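Local coordinates for monosaccharide ABC transporter substrate-binding protein, CUT2 family (Acidothermus cellulolyticus, PDB 4RU1), which binds myo-inositol and probably serves as the carbohydrate-binding component of an ABC-type sugar importer, at residues A[135-138]-A[139-143]; A[59-62]-A[63-66]. All coordinates share one frame; numbering follows the deposited sequence.

How the contacts relate
Contact 1 and contact 2 are both local contacts at helix ends, but at opposite ends of different helices. Contact 1 closes the C-terminal end of helix 127-140. Contact 2 opens the N-terminal end of helix 62-74. Contact 1 is partly buried: Ala138 packs inward while Arg137 and Glu141 form a salt bridge. Contact 2 is a surface contact, although Glu65 is buried. There the carboxylate of Asp61 meets backbone N-H groups, and the charged ends of Asp59 and Lys64 meet through water rather than directly. The two lie on opposite sides of the chain's centre, with their nearest atoms about 27 Å apart, and do not touch.

Contact 1. Residues A[135-138]-A[139-143]; sequences GARA and TSEGF
Arg137 and Glu141 form a salt bridge one helical turn apart. NE of Arg137 lies 2.9 Å from OE2 of Glu141, with an N-H...O angle of 150°. NE meets OE2 from above the carboxylate plane, and the guanidinium and carboxylate planes are nearly perpendicular, 87° apart. CG of Arg137 also lies against this oxygen, at 3.5 Å. A water accepts from NH2 of Arg137 and donates to OE2, bridging the pair a second time. CG of Arg137 stands anti to the backbone N (chi1 -170°), and the extended chain carries NE out to the carboxylate. With an alanine here, Glu141 OE2 would probably lose its charged mate and Asp288 its salt-bridge partner.

Ser140 turns back onto the helix. Its OG donates to the carbonyl O of Ala136 at 3.0 Å, and its backbone N donates to the same oxygen from the opposite face of the carbonyl plane. Phe143 N donates to Ala138 O at 3.1 Å, and Gly142 N to Thr139 O. With these two bonds and the positive phi of Gly142, the chain leaves the helix in a Schellman motif. The turn brings the Phe143 ring back beside Ala138, with CD2 4.4 Å from the Ala138 CB. Ala138 O sits at the ring edge.

Outer partners fix the polar groups. NH2 of Arg137 forms a salt bridge with Asp288, and its guanidinium makes a cation-pi contact with Trp247. NE1 of Trp247 is hydrogen-bonded to Glu141 OE1, while Thr139 OG1 is hydrogen-bonded to Lys170 N. Ala138 and Phe143 both pack on Phe169 and on Leu202 of strand 202-205, so the end of helix 127-140 lies against that strand just before the chain enters strand 145-150.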
loop_
_atom_site.group_PDB
_atom_site.type_symbol
_atom_site.label_atom_id
_atom_site.label_comp_id
_atom_site.label_asym_id
_atom_site.label_seq_id
_atom_site.Cartn_x
_atom_site.Cartn_y
_atom_site.Cartn_z
ATOM N N GLY A 135 -12.881 7.512 7.900
ATOM C CA GLY A 135 -14.214 8.129 7.753
ATOM C C GLY A 135 -14.696 8.708 9.079
ATOM O O GLY A 135 -15.095 9.836 9.125
ATOM N N ALA A 136 -14.483 7.959 10.160
ATOM C CA ALA A 136 -14.889 8.381 11.485
ATOM C C ALA A 136 -14.039 9.551 11.944
ATOM O O ALA A 136 -14.558 10.511 12.501
ATOM C CB ALA A 136 -14.744 7.211 12.473
ATOM N N ARG A 137 -12.744 9.501 11.696
ATOM C CA ARG A 137 -11.879 10.579 12.041
ATOM C C ARG A 137 -12.276 11.835 11.261
ATOM O O ARG A 137 -12.358 12.931 11.819
ATOM C CB ARG A 137 -10.421 10.247 11.806
ATOM C CG ARG A 137 -9.511 11.309 12.408
ATOM C CD ARG A 137 -8.056 10.950 12.193
ATOM N NE ARG A 137 -7.140 12.007 12.580
ATOM C CZ ARG A 137 -6.127 11.875 13.444
ATOM N NH1 ARG A 137 -5.921 10.709 14.051
ATOM N NH2 ARG A 137 -5.318 12.912 13.672
ATOM N N ALA A 138 -12.530 11.725 9.949
ATOM C CA ALA A 138 -12.930 12.877 9.147
ATOM C C ALA A 138 -14.217 13.527 9.685
ATOM O O ALA A 138 -14.334 14.742 9.705
ATOM C CB ALA A 138 -13.070 12.439 7.708
ATOM N N THR A 139 -15.171 12.710 10.099
ATOM C CA THR A 139 -16.446 13.199 10.631
ATOM C C THR A 139 -16.189 13.946 11.943
ATOM O O THR A 139 -16.696 15.060 12.158
ATOM C CB THR A 139 -17.381 12.008 10.847
ATOM O OG1 THR A 139 -17.817 11.528 9.578
ATOM C CG2 THR A 139 -18.611 12.467 11.644
ATOM N N SER A 140 -15.325 13.374 12.770
ATOM C CA SER A 140 -14.937 14.013 14.036
ATOM C C SER A 140 -14.203 15.355 13.850
ATOM O O SER A 140 -14.398 16.255 14.634
ATOM C CB SER A 140 -14.032 13.064 14.827
ATOM O OG SER A 140 -14.736 11.878 15.131
ATOM N N GLU A 141 -13.399 15.502 12.804
ATOM C CA GLU A 141 -12.711 16.737 12.491
ATOM C C GLU A 141 -13.581 17.761 11.772
ATOM O O GLU A 141 -13.050 18.827 11.396
ATOM C CB GLU A 141 -11.503 16.439 11.621
ATOM C CG GLU A 141 -10.506 15.513 12.298
ATOM C CD GLU A 141 -9.407 14.963 11.419
ATOM O OE1 GLU A 141 -9.622 14.823 10.215
ATOM O OE2 GLU A 141 -8.336 14.605 12.010
ATOM N N GLY A 142 -14.863 17.457 11.571
ATOM C CA GLY A 142 -15.883 18.445 11.148
ATOM C C GLY A 142 -16.084 18.493 9.650
ATOM O O GLY A 142 -16.727 19.391 9.101
ATOM N N PHE A 143 -15.520 17.544 8.949
ATOM C CA PHE A 143 -15.683 17.585 7.467
ATOM C C PHE A 143 -17.030 17.076 7.068
ATOM O O PHE A 143 -17.586 16.167 7.733
ATOM C CB PHE A 143 -14.528 16.762 6.818
ATOM C CG PHE A 143 -13.161 17.360 7.093
ATOM C CD1 PHE A 143 -12.825 18.568 6.498
ATOM C CD2 PHE A 143 -12.216 16.774 7.925
ATOM C CE1 PHE A 143 -11.577 19.160 6.672
ATOM C CE2 PHE A 143 -10.982 17.363 8.119
ATOM C CZ PHE A 143 -10.649 18.579 7.516
HETATM O O HOH W 1 -5.299 15.513 12.360
#

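Contact 2. Residues A[59-62]-A[63-66]; sequences DPDS and TKEA
Lys64 runs past the carboxylates of Asp59 and Asp61, crossing each at a slant. Its aliphatic part does the touching. CD lies 3.4 Å from OD2 of Asp59, and CG lies 3.8 Å from OD2 of Asp61. The ammonium group goes further out: NZ is 4.8 Å from Asp59 OD2, and a water links the two by donating to OD2 and accepting from NZ. The opposite charges probably still attract.

Asp61 turns its other oxygen to the helix. With chi1 at 176° its carboxylate swings away from its own backbone N, which brings OD1 over the first turn. OD1 accepts from Thr63 N at 2.9 Å, nearly in line with its own C-O bond, and weakly from Lys64 N. Asp61 O accepts from Glu65 N at 2.8 Å. Asp59 helps to hold this residue: its OD1 accepts from the backbone N of Asp61 on the anti lone pair, at 3.0 Å.

Glu65 runs away from the Lys64 ammonium. A second water donates both to its OE1 and to Asp59 O, while OE2 is hydrogen-bonded to Thr83. Ser62 OG is hydrogen-bonded to Asp86.

The arrangement is an Asx turn at Asp59 leading into an aspartate N-cap at Asp61. It starts helix 62-74 after strand 52-58, as part of the alternating strand-helix pattern of a periplasmic binding protein domain.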
loop_
_atom_site.group_PDB
_atom_site.type_symbol
_atom_site.label_atom_id
_atom_site.label_comp_id
_atom_site.label_asym_id
_atom_site.label_seq_id
_atom_site.Cartn_x
_atom_site.Cartn_y
_atom_site.Cartn_z
ATOM N N ASP A 59 4.615 -5.846 -12.255
ATOM C CA ASP A 59 3.849 -5.356 -13.392
ATOM C C ASP A 59 2.481 -4.908 -12.944
ATOM O O ASP A 59 1.771 -5.660 -12.289
ATOM C CB ASP A 59 3.746 -6.456 -14.448
ATOM C CG ASP A 59 3.525 -5.864 -15.872
ATOM O OD1 ASP A 59 2.470 -5.225 -16.095
ATOM O OD2 ASP A 59 4.340 -6.095 -16.733
ATOM N N PRO A 60 2.072 -3.690 -13.380
ATOM C CA PRO A 60 0.729 -3.252 -12.961
ATOM C C PRO A 60 -0.437 -3.916 -13.729
ATOM O O PRO A 60 -1.616 -3.620 -13.454
ATOM C CB PRO A 60 0.801 -1.731 -13.240
ATOM C CG PRO A 60 1.715 -1.639 -14.422
ATOM C CD PRO A 60 2.803 -2.652 -14.103
ATOM N N ASP A 61 -0.125 -4.707 -14.773
ATOM C CA ASP A 61 -1.108 -5.585 -15.458
ATOM C C ASP A 61 -1.138 -6.940 -14.718
ATOM O O ASP A 61 -0.151 -7.674 -14.658
ATOM C CB ASP A 61 -0.669 -5.729 -16.945
ATOM C CG ASP A 61 -1.501 -6.670 -17.768
ATOM O OD1 ASP A 61 -2.174 -7.575 -17.276
ATOM O OD2 ASP A 61 -1.390 -6.541 -18.999
ATOM N N SER A 62 -2.244 -7.188 -14.022
ATOM C CA SER A 62 -2.332 -8.402 -13.251
ATOM C C SER A 62 -2.156 -9.690 -14.062
ATOM O O SER A 62 -1.815 -10.723 -13.521
ATOM C CB SER A 62 -3.597 -8.383 -12.429
ATOM O OG SER A 62 -4.699 -8.224 -13.280
ATOM N N THR A 63 -2.490 -9.683 -15.368
ATOM C CA THR A 63 -2.261 -10.893 -16.198
ATOM C C THR A 63 -0.751 -11.093 -16.293
ATOM O O THR A 63 -0.278 -12.226 -16.251
ATOM C CB THR A 63 -2.873 -10.689 -17.625
ATOM O OG1 THR A 63 -4.227 -10.306 -17.424
ATOM C CG2 THR A 63 -2.810 -11.922 -18.455
ATOM N N LYS A 64 -0.029 -9.971 -16.420
ATOM C CA LYS A 64 1.448 -10.018 -16.510
ATOM C C LYS A 64 2.066 -10.382 -15.095
ATOM O O LYS A 64 3.073 -11.058 -14.977
ATOM C CB LYS A 64 2.011 -8.776 -17.088
ATOM C CG LYS A 64 1.709 -8.661 -18.584
ATOM C CD LYS A 64 2.519 -7.602 -19.244
ATOM C CE LYS A 64 2.417 -7.855 -20.760
ATOM N NZ LYS A 64 3.394 -6.958 -21.380
ATOM N N GLU A 65 1.490 -9.874 -14.021
ATOM C CA GLU A 65 1.953 -10.307 -12.690
ATOM C C GLU A 65 1.757 -11.816 -12.467
ATOM O O GLU A 65 2.573 -12.444 -11.863
ATOM C CB GLU A 65 1.263 -9.501 -11.585
ATOM C CG GLU A 65 1.879 -9.765 -10.186
ATOM C CD GLU A 65 1.194 -9.072 -9.045
ATOM O OE1 GLU A 65 0.215 -8.313 -9.197
ATOM O OE2 GLU A 65 1.635 -9.409 -7.888
ATOM N N ALA A 66 0.651 -12.379 -12.958
ATOM C CA ALA A 66 0.452 -13.815 -12.910
ATOM C C ALA A 66 1.633 -14.503 -13.577
ATOM O O ALA A 66 2.089 -15.530 -13.106
ATOM C CB ALA A 66 -0.837 -14.174 -13.604
HETATM O O HOH W 2 -0.716 -6.486 -11.206
HETATM O O HOH W 3 5.046 -5.269 -19.315
#